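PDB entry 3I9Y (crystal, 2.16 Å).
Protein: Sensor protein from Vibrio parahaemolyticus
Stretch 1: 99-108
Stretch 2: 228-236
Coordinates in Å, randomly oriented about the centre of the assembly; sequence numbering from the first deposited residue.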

# COMPACT_ATOMS: atom_id res chain seq x y z
N THR A 99 -8.76 10.43 -1.73
CA THR A 99 -9.46 11.41 -2.53
C THR A 99 -10.87 10.86 -2.86
O THR A 99 -11.86 11.54 -2.77
N ARG A 100 -10.94 9.63 -3.24
CA ARG A 100 -12.24 9.11 -3.60
C ARG A 100 -13.25 9.01 -2.38
O ARG A 100 -14.47 9.24 -2.56
N VAL A 101 -12.72 8.67 -1.18
CA VAL A 101 -13.54 8.54 -0.02
C VAL A 101 -14.05 9.95 0.32
O VAL A 101 -15.30 10.14 0.51
N GLU A 102 -13.21 10.99 0.19
CA GLU A 102 -13.64 12.34 0.51
C GLU A 102 -14.70 12.76 -0.56
O GLU A 102 -15.72 13.30 -0.14
N GLU A 103 -14.59 12.46 -1.85
CA GLU A 103 -15.70 12.83 -2.76
C GLU A 103 -17.00 12.11 -2.35
O GLU A 103 -18.13 12.63 -2.48
N MET A 104 -16.82 10.86 -1.95
CA MET A 104 -18.00 10.05 -1.56
C MET A 104 -18.64 10.61 -0.24
O MET A 104 -19.94 10.49 -0.08
N ARG A 105 -17.80 11.06 0.71
CA ARG A 105 -18.35 11.61 1.98
C ARG A 105 -19.14 12.94 1.55
O ARG A 105 -20.28 13.18 2.08
N LEU A 106 -18.59 13.80 0.69
CA LEU A 106 -19.36 15.02 0.39
C LEU A 106 -20.74 14.69 -0.32
O LEU A 106 -21.71 15.40 -0.14
N LEU A 107 -20.74 13.77 -1.29
CA LEU A 107 -21.97 13.43 -2.01
C LEU A 107 -22.94 12.85 -0.95
O LEU A 107 -24.10 13.10 -1.03
N SER A 108 -22.51 12.00 -0.06
CA SER A 108 -23.41 11.43 0.98
C SER A 108 -24.08 12.48 1.89
O SER A 108 -25.25 12.35 2.26
N LYS A 228 -20.63 5.82 -9.39
CA LYS A 228 -19.48 5.81 -10.28
C LYS A 228 -18.27 5.61 -9.38
O LYS A 228 -17.20 5.06 -9.87
N ARG A 229 -18.39 5.97 -8.10
CA ARG A 229 -17.11 5.92 -7.23
C ARG A 229 -16.88 4.58 -6.59
O ARG A 229 -16.01 4.38 -5.81
N GLN A 230 -17.73 3.60 -6.97
CA GLN A 230 -17.60 2.29 -6.43
C GLN A 230 -16.27 1.69 -6.92
O GLN A 230 -15.84 0.74 -6.28
N VAL A 231 -15.63 2.24 -7.93
CA VAL A 231 -14.24 1.78 -8.39
C VAL A 231 -13.32 1.91 -7.16
O VAL A 231 -12.29 1.24 -7.14
N VAL A 232 -13.65 2.69 -6.11
CA VAL A 232 -12.69 2.75 -4.90
C VAL A 232 -12.49 1.33 -4.27
O VAL A 232 -11.45 1.00 -3.72
N PHE A 233 -13.48 0.41 -4.32
CA PHE A 233 -13.29 -0.86 -3.73
C PHE A 233 -12.25 -1.68 -4.64
O PHE A 233 -11.52 -2.53 -4.09
N THR A 234 -12.13 -1.43 -5.95
CA THR A 234 -11.14 -2.27 -6.59
C THR A 234 -9.82 -1.61 -6.27
O THR A 234 -8.86 -2.32 -6.27
N ILE A 235 -9.71 -0.33 -5.85
CA ILE A 235 -8.36 0.26 -5.50
C ILE A 235 -7.97 -0.27 -4.09
O ILE A 235 -6.79 -0.60 -3.79
N LEU A 236 -9.01 -0.51 -3.25
CA LEU A 236 -8.74 -1.09 -1.90
C LEU A 236 -8.18 -2.51 -2.08
O LEU A 236 -7.25 -2.93 -1.25

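A single ionic pair is the polar link between the two stretches, and its arginine also carries much of the apolar packing. Arg229 points toward helix 99-108 with chi1 m and chi2 and chi3 both t, an extended chain that carries its guanidinium to Glu103. There NE donates to Glu103 OE2 at 2.8 Å with an N-H...acceptor angle of 169°, a nearly straight hydrogen bond within a salt bridge. Glu103, m then t, also points toward the partner stretch, and its carboxylate oxygen meets the guanidinium at the edge, near its plane, where the N-H bonds are directed. One face of that guanidinium is left to Leu107 (m, t), whose CD1 lies over it and comes 4.0 Å from Arg229 CD. NH1 of Arg229 is hydrogen-bonded elsewhere in the structure. The aliphatic root of Arg229 is packed as well: its CB lies 3.5 Å from Met104 CG.

Met104 leaves its helix sideways, but chi1 m and chi2 t bring its end nearer, and its CE reaches Val232 CG1 at 3.7 Å. Val232, chi1 p, points toward the helix and is buried; its other methyl, CG2, lies 3.9 Å from Arg100 CB. Val101 (t) points its CA-to-CB bond away, yet its CG2 still comes within 4.3 Å of Val232 CG2. Arg100 and Val232 are also the nearest backbone pair, their CA atoms 6.5 Å apart. Arg100 points toward stretch 2 with chi1 m, chi2 off-well at 132° and chi3 t, running past Val232 to Ile235. Ile235 (m, t) places CD1 over one face of the guanidinium, 3.3 Å from Arg100 NE, which finds its hydrogen bond elsewhere in the structure. The axes of helices 99-108 and 232-236 run roughly antiparallel, at 148°, and approach to 11.1 Å.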

# COMPACT_ATOMS: atom_id res chain seq x y z
CB THR A 99 -8.67 11.64 -3.88
OG1 THR A 99 -7.40 12.17 -3.36
CG2 THR A 99 -9.27 12.92 -4.67
CB ARG A 100 -12.01 7.71 -4.25
CG ARG A 100 -11.73 7.76 -5.78
CD ARG A 100 -10.46 6.88 -6.16
NE ARG A 100 -9.89 6.92 -7.57
CZ ARG A 100 -10.70 6.60 -8.53
NH1 ARG A 100 -11.92 6.27 -8.24
NH2 ARG A 100 -10.32 6.49 -9.75
CB VAL A 101 -12.74 7.88 1.11
CG1 VAL A 101 -13.48 8.15 2.57
CG2 VAL A 101 -12.44 6.37 0.76
CB GLU A 102 -12.50 13.33 0.53
CG GLU A 102 -12.85 14.80 0.77
CD GLU A 102 -13.54 14.99 2.08
OE1 GLU A 102 -13.57 14.05 3.03
OE2 GLU A 102 -14.19 16.11 2.22
CB GLU A 103 -15.51 12.32 -4.22
CG GLU A 103 -14.17 12.91 -4.76
CD GLU A 103 -13.78 12.34 -6.18
OE1 GLU A 103 -12.83 12.96 -6.69
OE2 GLU A 103 -14.33 11.36 -6.75
CB MET A 104 -17.65 8.57 -1.36
CG MET A 104 -17.37 8.03 -2.78
SD MET A 104 -17.03 6.19 -2.51
CE MET A 104 -15.85 6.50 -2.72
CB ARG A 105 -17.24 12.08 2.99
CG ARG A 105 -17.88 12.64 4.37
CD ARG A 105 -16.51 13.04 5.23
NE ARG A 105 -16.03 14.29 4.56
CZ ARG A 105 -16.67 15.47 4.65
NH1 ARG A 105 -17.79 15.54 5.36
NH2 ARG A 105 -16.31 16.61 4.05
CB LEU A 106 -18.59 15.93 -0.66
CG LEU A 106 -17.32 16.40 0.08
CD1 LEU A 106 -16.42 17.15 -0.92
CD2 LEU A 106 -17.83 17.54 0.96
CB LEU A 107 -21.73 12.25 -3.07
CG LEU A 107 -20.89 12.86 -4.19
CD1 LEU A 107 -20.39 11.60 -4.85
CD2 LEU A 107 -21.67 13.77 -5.16
CB SER A 108 -22.64 10.51 1.98
OG SER A 108 -22.25 9.34 1.17
CB LYS A 228 -19.32 7.14 -11.02
CG LYS A 228 -20.30 7.36 -12.19
CD LYS A 228 -19.93 8.86 -12.74
CE LYS A 228 -21.02 9.30 -13.67
NZ LYS A 228 -22.12 8.02 -13.96
CB ARG A 229 -17.10 7.13 -6.19
CG ARG A 229 -16.97 8.32 -7.13
CD ARG A 229 -17.49 9.49 -6.66
NE ARG A 229 -16.97 10.67 -7.33
CZ ARG A 229 -17.61 11.35 -8.29
NH1 ARG A 229 -18.82 10.97 -8.80
NH2 ARG A 229 -17.01 12.50 -8.68
CB GLN A 230 -18.80 1.22 -6.83
CG GLN A 230 -20.04 1.63 -6.20
CD GLN A 230 -21.21 0.74 -6.85
OE1 GLN A 230 -21.71 0.99 -8.03
NE2 GLN A 230 -21.53 -0.31 -6.12
CB VAL A 231 -13.48 2.66 -9.48
CG1 VAL A 231 -14.42 3.08 -10.57
CG2 VAL A 231 -13.24 4.00 -8.95
CB VAL A 232 -13.20 3.73 -3.91
CG1 VAL A 232 -14.37 3.09 -3.10
CG2 VAL A 232 -12.11 4.08 -2.91
CB PHE A 233 -14.66 -1.67 -3.73
CG PHE A 233 -15.61 -1.15 -2.66
CD1 PHE A 233 -15.41 -1.48 -1.31
CD2 PHE A 233 -16.63 -0.27 -3.07
CE1 PHE A 233 -16.25 -0.94 -0.40
CE2 PHE A 233 -17.49 0.30 -2.16
CZ PHE A 233 -17.33 -0.01 -0.82
CB THR A 234 -11.24 -2.37 -8.09
OG1 THR A 234 -11.00 -1.07 -8.57
CG2 THR A 234 -12.72 -2.59 -8.54
CB ILE A 235 -8.38 1.79 -5.53
CG1 ILE A 235 -8.83 2.23 -6.98
CG2 ILE A 235 -6.92 2.24 -5.28
CD1 ILE A 235 -9.08 3.80 -7.06
CB LEU A 236 -9.99 -1.16 -0.97
CG LEU A 236 -10.28 0.29 -0.50
CD1 LEU A 236 -11.78 0.18 0.15
CD2 LEU A 236 -9.37 0.73 0.67